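Local coordinates for protein exonuclease (Laribacter hongkongensis, PDB 3SYY) that digests double-stranded DNA with strict 5'-to-3' polarity, as a magnesium-binding alkaline exonuclease of the PDDEXK superfamily, at residues Phe9-Gly14 and Gln46-Gln52; Thr93-Phe97 and Val184-Leu188; Leu88-Pro92 and Met142-Gly146; His70-Tyr75 and Trp149-Tyr155. All coordinates share one frame. Residue numbers count along the deposited sequence, not the author numbering.

Contacts 1, 2 and 3 touch one another, and contact 3 also touches contact 4, which lies across the chain's centre from contacts 1 and 2, about 29 and 28 Å away between centres. Along the chain contact 1 closes first; contacts 2 and 3, centres about 12 Å apart, interlock, segments 88-92 and 93-97 adjoining on one hairpin. Contact 3 is nested in the loop closed by contact 4, helix 132-145 being followed, after a short turn, by strand 149-155. Arg47 links contact 1 to Leu188 of contact 2. Contact 1 joins helices 7-12 and 34-49, contact 2 packs helix 174-205 on loop 93-97, and contact 4 sets helix 59-79 on the sheet whose strand 109-114 carries magnesium ligands.

Contact 1 of 4, residues Phe9-Gly14 and Gln46-Gln52; sequences FAARLG and QRLTGTQ
In this surface contact of the YqaJ-like (PDDEXK) domain, the chain leaving helix 7-12 is held by side-chain-to-backbone hydrogen bonds from the C-terminal end of helix 34-49. Phe9 and Ala10 are helical, Leu13 is extended (phi/psi -52/124) and Gly14 has positive phi (74/1), its CA 5.0 Å from that of Arg47; a CB on Gly14 would clash with Arg47 CG. Gln46 (m, t) points its amide so that OE1 accepts from Gly14 N at 2.9 Å. Arg47 (m, t, t) reaches out until NE (2.8 Å) and NH2 (2.9 Å) both donate to Gly14 O, while its NH1 forms a salt bridge with Glu192. Leu13 (t, p) sets CD1 3.7 Å from Gln46 CB and CD2 3.5 Å from Gly50 O. Arg12 (m, t, t) leads away to Trp8 O and to the hydroxyl of Ser100, a residue of the magnesium site. Gly50 leaves the helix with phi/psi 74/10, and Thr49 (p) forms an ST turn, its OG1 accepting from Thr51 N at 3.2 Å. Gln52 folds back with chi1 near 46° and chi2 near -94°, bringing its OE1 3.5 Å from Phe9 CB and its NE2 3.7 Å from Leu13 CD1.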
# COMPACT_ATOMS: atom_id res chain seq x y z
N PHE A 9 -4.50 25.66 4.17
CA PHE A 9 -5.58 24.71 4.40
C PHE A 9 -6.92 25.42 4.53
O PHE A 9 -7.90 25.02 3.91
CB PHE A 9 -5.32 23.92 5.69
CG PHE A 9 -4.16 22.95 5.61
CD1 PHE A 9 -4.21 21.85 4.75
CD2 PHE A 9 -3.04 23.12 6.42
CE1 PHE A 9 -3.15 20.96 4.68
CE2 PHE A 9 -1.96 22.22 6.36
CZ PHE A 9 -2.02 21.13 5.49
N ALA A 10 -6.96 26.49 5.31
CA ALA A 10 -8.21 27.19 5.56
C ALA A 10 -8.87 27.68 4.28
O ALA A 10 -10.08 27.65 4.14
CB ALA A 10 -8.03 28.34 6.54
N ALA A 11 -8.06 28.15 3.34
CA ALA A 11 -8.60 28.68 2.09
C ALA A 11 -9.18 27.57 1.20
O ALA A 11 -10.01 27.83 0.35
CB ALA A 11 -7.51 29.45 1.34
N ARG A 12 -8.73 26.33 1.43
CA ARG A 12 -9.09 25.19 0.60
C ARG A 12 -10.20 24.30 1.21
O ARG A 12 -10.83 23.51 0.50
CB ARG A 12 -7.83 24.36 0.33
CG ARG A 12 -6.86 25.14 -0.52
CD ARG A 12 -5.48 24.49 -0.76
NE ARG A 12 -4.71 25.32 -1.71
CZ ARG A 12 -4.25 26.56 -1.44
NH1 ARG A 12 -3.56 27.23 -2.36
NH2 ARG A 12 -4.45 27.12 -0.25
N LEU A 13 -10.42 24.44 2.52
CA LEU A 13 -11.39 23.59 3.26
C LEU A 13 -12.79 23.54 2.64
O LEU A 13 -13.40 24.56 2.38
CB LEU A 13 -11.47 23.99 4.75
CG LEU A 13 -12.32 23.04 5.63
CD1 LEU A 13 -11.56 21.80 5.94
CD2 LEU A 13 -12.72 23.75 6.95
N GLY A 14 -13.28 22.34 2.35
CA GLY A 14 -14.61 22.20 1.79
C GLY A 14 -14.79 22.59 0.33
O GLY A 14 -15.88 22.47 -0.19
N GLN A 46 -14.96 17.32 5.37
CA GLN A 46 -14.30 18.59 5.66
C GLN A 46 -15.31 19.66 6.11
O GLN A 46 -15.07 20.35 7.06
CB GLN A 46 -13.54 19.10 4.42
CG GLN A 46 -12.25 18.30 4.15
CD GLN A 46 -11.45 18.80 2.93
OE1 GLN A 46 -11.66 19.89 2.43
NE2 GLN A 46 -10.57 17.95 2.43
N ARG A 47 -16.41 19.78 5.40
CA ARG A 47 -17.41 20.81 5.71
C ARG A 47 -18.08 20.53 7.06
O ARG A 47 -18.26 21.44 7.85
CB ARG A 47 -18.43 20.91 4.60
CG ARG A 47 -17.83 21.62 3.39
CD ARG A 47 -18.91 21.86 2.35
NE ARG A 47 -18.37 22.39 1.09
CZ ARG A 47 -19.04 23.18 0.26
NH1 ARG A 47 -20.31 23.54 0.53
NH2 ARG A 47 -18.47 23.57 -0.87
N LEU A 48 -18.39 19.27 7.34
CA LEU A 48 -19.04 18.90 8.61
C LEU A 48 -18.13 18.99 9.81
O LEU A 48 -18.55 19.52 10.87
CB LEU A 48 -19.61 17.47 8.51
CG LEU A 48 -20.89 17.37 7.70
CD1 LEU A 48 -21.26 15.86 7.50
CD2 LEU A 48 -22.06 18.20 8.38
N THR A 49 -16.89 18.50 9.67
CA THR A 49 -15.95 18.49 10.80
C THR A 49 -15.13 19.77 10.95
O THR A 49 -14.56 20.06 12.04
CB THR A 49 -14.92 17.34 10.67
OG1 THR A 49 -14.09 17.59 9.51
CG2 THR A 49 -15.62 16.02 10.54
N GLY A 50 -15.06 20.55 9.88
CA GLY A 50 -14.24 21.75 9.92
C GLY A 50 -12.74 21.51 9.87
O GLY A 50 -11.99 22.44 10.08
N THR A 51 -12.30 20.29 9.60
CA THR A 51 -10.87 19.98 9.41
C THR A 51 -10.69 18.97 8.28
O THR A 51 -11.63 18.26 7.91
CB THR A 51 -10.18 19.38 10.64
OG1 THR A 51 -10.96 18.27 11.15
CG2 THR A 51 -9.93 20.43 11.74
N GLN A 52 -9.48 18.94 7.71
CA GLN A 52 -9.14 17.96 6.69
C GLN A 52 -8.29 16.86 7.32
O GLN A 52 -7.61 17.11 8.31
CB GLN A 52 -8.42 18.59 5.46
CG GLN A 52 -7.29 19.56 5.74
CD GLN A 52 -7.75 21.04 5.75
OE1 GLN A 52 -7.71 21.69 6.81
NE2 GLN A 52 -8.17 21.57 4.58

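Contact 2 of 4, residues Thr93-Phe97 and Val184-Leu188; sequences TIAGF and VSAFL
The loop Thr93-Phe97 lies against one face of helical residues Val184-Leu188, with the closest CA pairs at Ile94-Ser185 (7.1 Å), Gly96-Leu188 (7.6 Å) and Phe97-Val184 (8.1 Å). Its backbone is extended at Ile94 (-97/108) and Ala95 (-68/146), turns through positive phi at Gly96 (78/29), and enters a strand at Phe97 (-147/132). The aromatic part is a CH-pi contact: Phe97, with chi1 t, offers a ring face to Val184, also t, whose CG1 stands 3.6 Å from the ring centroid and just 5° off its normal. Apolar packing centres on Leu188 (m, t). Its CD1 meets Ile94 CG2 at 3.6 Å and Phe97 CB at 4.1 Å. Polar atoms are met by methyls: Ile94 (m, t) extends CD1 to within 3.6 Å of Ser185 OG, which has a weak hydrogen bond to Glu181 O, while Ala95 O lies 3.5 Å from Leu188 CD1 and Gly96 O 3.7 Å from Leu188 CD2. On the strand side, Gly96 bonds through its backbone to Val16, and the Phe97 ring meets that of His91. Helix 174-205 is thus packed by van der Waals contact on the turn of a beta hairpin, made of strands 89-90 and 97-99.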
# COMPACT_ATOMS: atom_id res chain seq x y z
N THR A 93 -17.66 33.19 -10.18
CA THR A 93 -19.10 33.02 -9.93
C THR A 93 -19.60 31.70 -9.25
O THR A 93 -20.75 31.62 -8.75
CB THR A 93 -19.88 33.21 -11.23
OG1 THR A 93 -19.56 32.13 -12.11
CG2 THR A 93 -19.53 34.57 -11.89
N ILE A 94 -18.77 30.67 -9.25
CA ILE A 94 -19.18 29.40 -8.62
C ILE A 94 -18.62 29.33 -7.21
O ILE A 94 -17.39 29.20 -6.99
CB ILE A 94 -18.76 28.18 -9.44
CG1 ILE A 94 -19.32 28.28 -10.86
CG2 ILE A 94 -19.20 26.86 -8.70
CD1 ILE A 94 -18.86 27.17 -11.83
N ALA A 95 -19.50 29.46 -6.21
CA ALA A 95 -19.04 29.46 -4.84
C ALA A 95 -18.52 28.04 -4.49
O ALA A 95 -19.06 27.05 -5.01
CB ALA A 95 -20.20 29.84 -3.90
N GLY A 96 -17.49 27.98 -3.64
CA GLY A 96 -16.89 26.73 -3.13
C GLY A 96 -15.97 26.05 -4.14
O GLY A 96 -15.83 24.81 -4.14
N PHE A 97 -15.35 26.85 -5.02
CA PHE A 97 -14.56 26.33 -6.14
C PHE A 97 -13.41 27.30 -6.39
O PHE A 97 -13.62 28.52 -6.47
CB PHE A 97 -15.46 26.22 -7.36
CG PHE A 97 -14.85 25.61 -8.64
CD1 PHE A 97 -15.37 26.01 -9.89
CD2 PHE A 97 -13.85 24.63 -8.63
CE1 PHE A 97 -14.90 25.47 -11.11
CE2 PHE A 97 -13.37 24.07 -9.84
CZ PHE A 97 -13.89 24.46 -11.09
N VAL A 184 -18.85 20.68 -12.26
CA VAL A 184 -18.47 21.08 -10.91
C VAL A 184 -19.67 21.71 -10.17
O VAL A 184 -19.87 21.47 -8.97
CB VAL A 184 -17.25 22.02 -10.94
CG1 VAL A 184 -17.08 22.74 -9.63
CG2 VAL A 184 -15.97 21.21 -11.33
N SER A 185 -20.47 22.50 -10.89
CA SER A 185 -21.76 22.98 -10.37
C SER A 185 -22.67 21.84 -9.89
O SER A 185 -23.21 21.93 -8.80
CB SER A 185 -22.45 23.89 -11.40
OG SER A 185 -21.83 25.16 -11.36
N ALA A 186 -22.84 20.81 -10.70
CA ALA A 186 -23.69 19.67 -10.34
C ALA A 186 -23.14 18.95 -9.12
O ALA A 186 -23.90 18.56 -8.20
CB ALA A 186 -23.78 18.73 -11.49
N PHE A 187 -21.81 18.74 -9.10
CA PHE A 187 -21.15 18.13 -7.97
C PHE A 187 -21.28 18.95 -6.70
O PHE A 187 -21.54 18.40 -5.61
CB PHE A 187 -19.67 17.87 -8.34
CG PHE A 187 -18.83 17.30 -7.24
CD1 PHE A 187 -18.47 15.94 -7.27
CD2 PHE A 187 -18.31 18.11 -6.26
CE1 PHE A 187 -17.63 15.41 -6.33
CE2 PHE A 187 -17.47 17.59 -5.28
CZ PHE A 187 -17.14 16.20 -5.33
N LEU A 188 -21.13 20.27 -6.81
CA LEU A 188 -21.29 21.11 -5.63
C LEU A 188 -22.76 21.11 -5.14
O LEU A 188 -23.01 21.21 -3.97
CB LEU A 188 -20.82 22.55 -5.87
CG LEU A 188 -19.28 22.66 -5.84
CD1 LEU A 188 -18.77 23.96 -6.61
CD2 LEU A 188 -18.77 22.62 -4.40

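Contact 3 of 4, residues Leu88-Pro92 and Met142-Gly146; sequences LIDHP and MACTG
Cys144, near the end of helix 132-145, buries more surface than any other residue here, with its CA 4.2 Å from that of His91. The facing segment is extended, from Ile89 (-108/119) through Asp90 (-71/147) to His91 (-61/140), before Pro92 turns it (-57/-32). Cys144 takes the m rotamer, which sets SG 3.8 Å from both CA and CB of His91 and at the edge of the imidazole, 5.1 Å from the ring centroid and 77° off its normal. Ile89 (m, m) points at the helix: its CG2 is 3.6 Å from Cys144 O, 4.5 Å from Cys144 CB and 4.0 Å from Thr145 CG2. Thr145 (p) keeps its hydroxyl for Gln141 O and Arg147 N. His91, with chi1 t, sets its ring beside Ala143 (CE1 to CB, 4.3 Å); the ring also meets that of Phe97 and touches Glu181. Pro92 finishes the junction, its CD 3.5 Å from Cys144 O and 3.6 Å from Ala143 O, and Gly146 leaves the helix with positive phi (79/9). With no hydrogen bond between the segments, hairpin strand 89-90 is held to the C-terminal turn of helix 132-145, within the PDDEXK domain, by apolar and sulfur-aromatic packing.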
# COMPACT_ATOMS: atom_id res chain seq x y z
N LEU A 88 -4.81 30.81 -3.36
CA LEU A 88 -6.02 30.26 -3.94
C LEU A 88 -6.86 31.37 -4.54
O LEU A 88 -7.15 32.36 -3.89
CB LEU A 88 -6.80 29.51 -2.88
CG LEU A 88 -7.97 28.79 -3.53
CD1 LEU A 88 -7.53 27.39 -3.96
CD2 LEU A 88 -9.10 28.76 -2.55
N ILE A 89 -7.26 31.20 -5.79
CA ILE A 89 -8.12 32.15 -6.48
C ILE A 89 -9.49 31.52 -6.61
O ILE A 89 -9.64 30.48 -7.26
CB ILE A 89 -7.58 32.44 -7.92
CG1 ILE A 89 -6.11 32.88 -7.88
CG2 ILE A 89 -8.47 33.46 -8.67
CD1 ILE A 89 -5.91 34.15 -7.15
N ASP A 90 -10.50 32.15 -6.02
CA ASP A 90 -11.86 31.63 -6.15
C ASP A 90 -12.44 31.80 -7.55
O ASP A 90 -12.11 32.76 -8.28
CB ASP A 90 -12.74 32.25 -5.04
CG ASP A 90 -12.29 31.80 -3.65
OD1 ASP A 90 -12.14 30.57 -3.40
OD2 ASP A 90 -12.05 32.65 -2.80
N HIS A 91 -13.27 30.87 -7.98
CA HIS A 91 -13.91 31.00 -9.27
C HIS A 91 -14.74 32.29 -9.20
O HIS A 91 -15.28 32.62 -8.14
CB HIS A 91 -14.77 29.79 -9.56
CG HIS A 91 -15.45 29.83 -10.89
ND1 HIS A 91 -14.98 29.16 -12.01
CD2 HIS A 91 -16.58 30.47 -11.29
CE1 HIS A 91 -15.79 29.38 -13.03
NE2 HIS A 91 -16.78 30.16 -12.61
N PRO A 92 -14.74 33.07 -10.29
CA PRO A 92 -15.46 34.37 -10.20
C PRO A 92 -16.96 34.27 -9.79
O PRO A 92 -17.45 35.15 -9.10
CB PRO A 92 -15.27 35.00 -11.60
CG PRO A 92 -14.83 33.88 -12.51
CD PRO A 92 -14.06 32.91 -11.58
N MET A 142 -7.42 28.47 -15.47
CA MET A 142 -7.82 29.52 -16.44
C MET A 142 -9.26 30.02 -16.20
O MET A 142 -9.51 31.24 -16.16
CB MET A 142 -7.61 29.02 -17.87
CG MET A 142 -6.12 29.07 -18.21
SD MET A 142 -5.71 28.63 -19.90
CE MET A 142 -5.49 26.86 -19.89
N ALA A 143 -10.17 29.08 -15.94
CA ALA A 143 -11.55 29.39 -15.51
C ALA A 143 -11.60 30.30 -14.32
O ALA A 143 -12.32 31.32 -14.33
CB ALA A 143 -12.32 28.14 -15.24
N CYS A 144 -10.84 29.96 -13.28
CA CYS A 144 -10.84 30.76 -12.06
C CYS A 144 -10.19 32.13 -12.17
O CYS A 144 -10.61 33.08 -11.48
CB CYS A 144 -10.24 30.02 -10.90
SG CYS A 144 -11.23 28.57 -10.39
N THR A 145 -9.17 32.26 -13.00
CA THR A 145 -8.39 33.48 -13.02
C THR A 145 -8.74 34.37 -14.19
O THR A 145 -8.29 35.51 -14.22
CB THR A 145 -6.87 33.22 -13.19
OG1 THR A 145 -6.68 32.34 -14.31
CG2 THR A 145 -6.24 32.67 -11.88
N GLY A 146 -9.44 33.84 -15.19
CA GLY A 146 -9.68 34.60 -16.42
C GLY A 146 -8.48 34.63 -17.37
O GLY A 146 -8.49 35.36 -18.38

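Contact 4 of 4, residues His70-Tyr75 and Trp149-Tyr155; sequences HARARY and WCDFVSY
Tyr155 lays its ring face against Ala71, whose CA is 4.1 Å from the ring centroid and 22° off the normal, while Ala71 CB touches Tyr155 CB at 3.6 Å. Helix 70-75 crosses strand 149-155 at 119°, axes 8.9 Å apart, with CA pairs Ala71-Tyr155 (5.8 Å) and Tyr75-Val153 (7.5 Å). Asp151, Val153 and Tyr155 point at the helix; the alternating Cys150, Phe152 and Ser154 point away, and Cys150 and Phe152 pack on helix 132-145. Tyr155 (t) also meets His70 CB through CE2 at 3.8 Å, and Arg74 NH1 lies 3.8 Å from its CE1, although Arg74 NE is salt-bridged to Glu78. Tyr75 (t) packs CD1 on Val153 CG2 at 3.6 Å. This helix-on-sheet layering belongs to the alpha/beta core of PDDEXK nucleases; the adjacent strand 109-114 carries the magnesium ligands Glu112 and Ile113. Beyond the apolar packing, Tyr75 OH donates to Asp151 OD2 at 2.5 Å, and Asp151 OD1 pairs with Arg169, so the buried carboxylate is met by a hydroxyl and a cation.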
# COMPACT_ATOMS: atom_id res chain seq x y z
N HIS A 70 12.93 25.43 -7.81
CA HIS A 70 14.06 25.28 -8.73
C HIS A 70 13.43 25.33 -10.08
O HIS A 70 13.95 26.01 -10.99
CB HIS A 70 14.79 23.94 -8.58
CG HIS A 70 15.57 23.74 -7.30
ND1 HIS A 70 15.04 23.94 -6.04
CD2 HIS A 70 16.82 23.24 -7.11
CE1 HIS A 70 15.95 23.62 -5.13
NE2 HIS A 70 17.03 23.18 -5.76
N ALA A 71 12.37 24.55 -10.28
CA ALA A 71 11.66 24.51 -11.55
C ALA A 71 11.15 25.90 -11.95
O ALA A 71 11.25 26.28 -13.13
CB ALA A 71 10.46 23.50 -11.51
N ARG A 72 10.58 26.61 -10.99
CA ARG A 72 10.07 27.98 -11.22
C ARG A 72 11.25 28.84 -11.74
O ARG A 72 11.09 29.56 -12.73
CB ARG A 72 9.46 28.62 -9.96
CG ARG A 72 8.70 29.97 -10.26
CD ARG A 72 7.92 30.54 -9.00
NE ARG A 72 6.74 29.69 -8.70
CZ ARG A 72 6.68 28.73 -7.76
NH1 ARG A 72 7.72 28.49 -6.95
NH2 ARG A 72 5.58 28.01 -7.62
N ALA A 73 12.41 28.76 -11.08
CA ALA A 73 13.56 29.57 -11.49
C ALA A 73 14.00 29.16 -12.88
O ALA A 73 14.19 30.03 -13.71
CB ALA A 73 14.69 29.48 -10.50
N ARG A 74 14.12 27.86 -13.14
CA ARG A 74 14.50 27.38 -14.47
C ARG A 74 13.57 27.90 -15.57
O ARG A 74 14.03 28.23 -16.69
CB ARG A 74 14.57 25.85 -14.51
CG ARG A 74 15.00 25.27 -15.87
CD ARG A 74 16.53 25.57 -16.20
NE ARG A 74 16.94 24.69 -17.30
CZ ARG A 74 17.51 23.48 -17.18
NH1 ARG A 74 17.86 22.99 -15.99
NH2 ARG A 74 17.78 22.77 -18.26
N TYR A 75 12.27 27.94 -15.28
CA TYR A 75 11.32 28.42 -16.29
C TYR A 75 11.63 29.88 -16.64
O TYR A 75 11.65 30.23 -17.81
CB TYR A 75 9.89 28.33 -15.75
CG TYR A 75 8.85 29.06 -16.56
CD1 TYR A 75 8.32 28.50 -17.72
CD2 TYR A 75 8.37 30.32 -16.16
CE1 TYR A 75 7.32 29.12 -18.43
CE2 TYR A 75 7.36 30.97 -16.89
CZ TYR A 75 6.85 30.37 -18.02
OH TYR A 75 5.85 30.93 -18.79
N TRP A 149 -3.74 31.41 -21.18
CA TRP A 149 -2.95 30.16 -21.39
C TRP A 149 -2.22 29.79 -20.12
O TRP A 149 -2.09 30.59 -19.21
CB TRP A 149 -1.89 30.35 -22.51
CG TRP A 149 -1.07 31.62 -22.36
CD1 TRP A 149 -1.32 32.85 -22.98
CD2 TRP A 149 0.12 31.81 -21.58
NE1 TRP A 149 -0.35 33.77 -22.61
CE2 TRP A 149 0.55 33.15 -21.78
CE3 TRP A 149 0.91 30.96 -20.78
CZ2 TRP A 149 1.68 33.67 -21.16
CZ3 TRP A 149 2.03 31.48 -20.16
CH2 TRP A 149 2.41 32.82 -20.37
N CYS A 150 -1.66 28.58 -20.10
CA CYS A 150 -0.88 28.12 -18.94
C CYS A 150 0.26 27.31 -19.54
O CYS A 150 0.05 26.46 -20.38
CB CYS A 150 -1.71 27.20 -18.05
SG CYS A 150 -0.77 26.62 -16.59
N ASP A 151 1.47 27.64 -19.12
CA ASP A 151 2.65 26.89 -19.54
C ASP A 151 2.80 25.73 -18.53
O ASP A 151 2.91 25.94 -17.34
CB ASP A 151 3.87 27.80 -19.43
CG ASP A 151 4.13 28.59 -20.75
OD1 ASP A 151 3.58 28.19 -21.80
OD2 ASP A 151 4.84 29.62 -20.70
N PHE A 152 2.76 24.53 -19.04
CA PHE A 152 2.92 23.35 -18.20
C PHE A 152 4.41 23.03 -18.18
O PHE A 152 5.01 22.85 -19.23
CB PHE A 152 2.18 22.22 -18.87
CG PHE A 152 2.38 20.90 -18.19
CD1 PHE A 152 3.36 20.00 -18.64
CD2 PHE A 152 1.59 20.55 -17.10
CE1 PHE A 152 3.54 18.74 -18.00
CE2 PHE A 152 1.74 19.28 -16.47
CZ PHE A 152 2.75 18.40 -16.90
N VAL A 153 5.02 23.03 -17.00
CA VAL A 153 6.46 22.75 -16.88
C VAL A 153 6.58 21.41 -16.15
O VAL A 153 5.92 21.23 -15.11
CB VAL A 153 7.13 23.83 -16.03
CG1 VAL A 153 8.64 23.47 -15.71
CG2 VAL A 153 7.06 25.22 -16.78
N SER A 154 7.38 20.48 -16.70
CA SER A 154 7.86 19.32 -15.93
C SER A 154 9.38 19.46 -15.74
O SER A 154 10.10 19.87 -16.69
CB SER A 154 7.46 18.03 -16.67
OG SER A 154 7.86 16.85 -16.00
N TYR A 155 9.88 19.19 -14.53
CA TYR A 155 11.30 19.41 -14.22
C TYR A 155 11.88 18.28 -13.38
O TYR A 155 11.30 17.90 -12.33
CB TYR A 155 11.46 20.70 -13.45
CG TYR A 155 12.85 21.07 -13.07
CD1 TYR A 155 13.76 21.54 -14.03
CD2 TYR A 155 13.27 21.02 -11.74
CE1 TYR A 155 15.06 21.89 -13.66
CE2 TYR A 155 14.55 21.37 -11.36
CZ TYR A 155 15.44 21.82 -12.33
OH TYR A 155 16.69 22.15 -11.92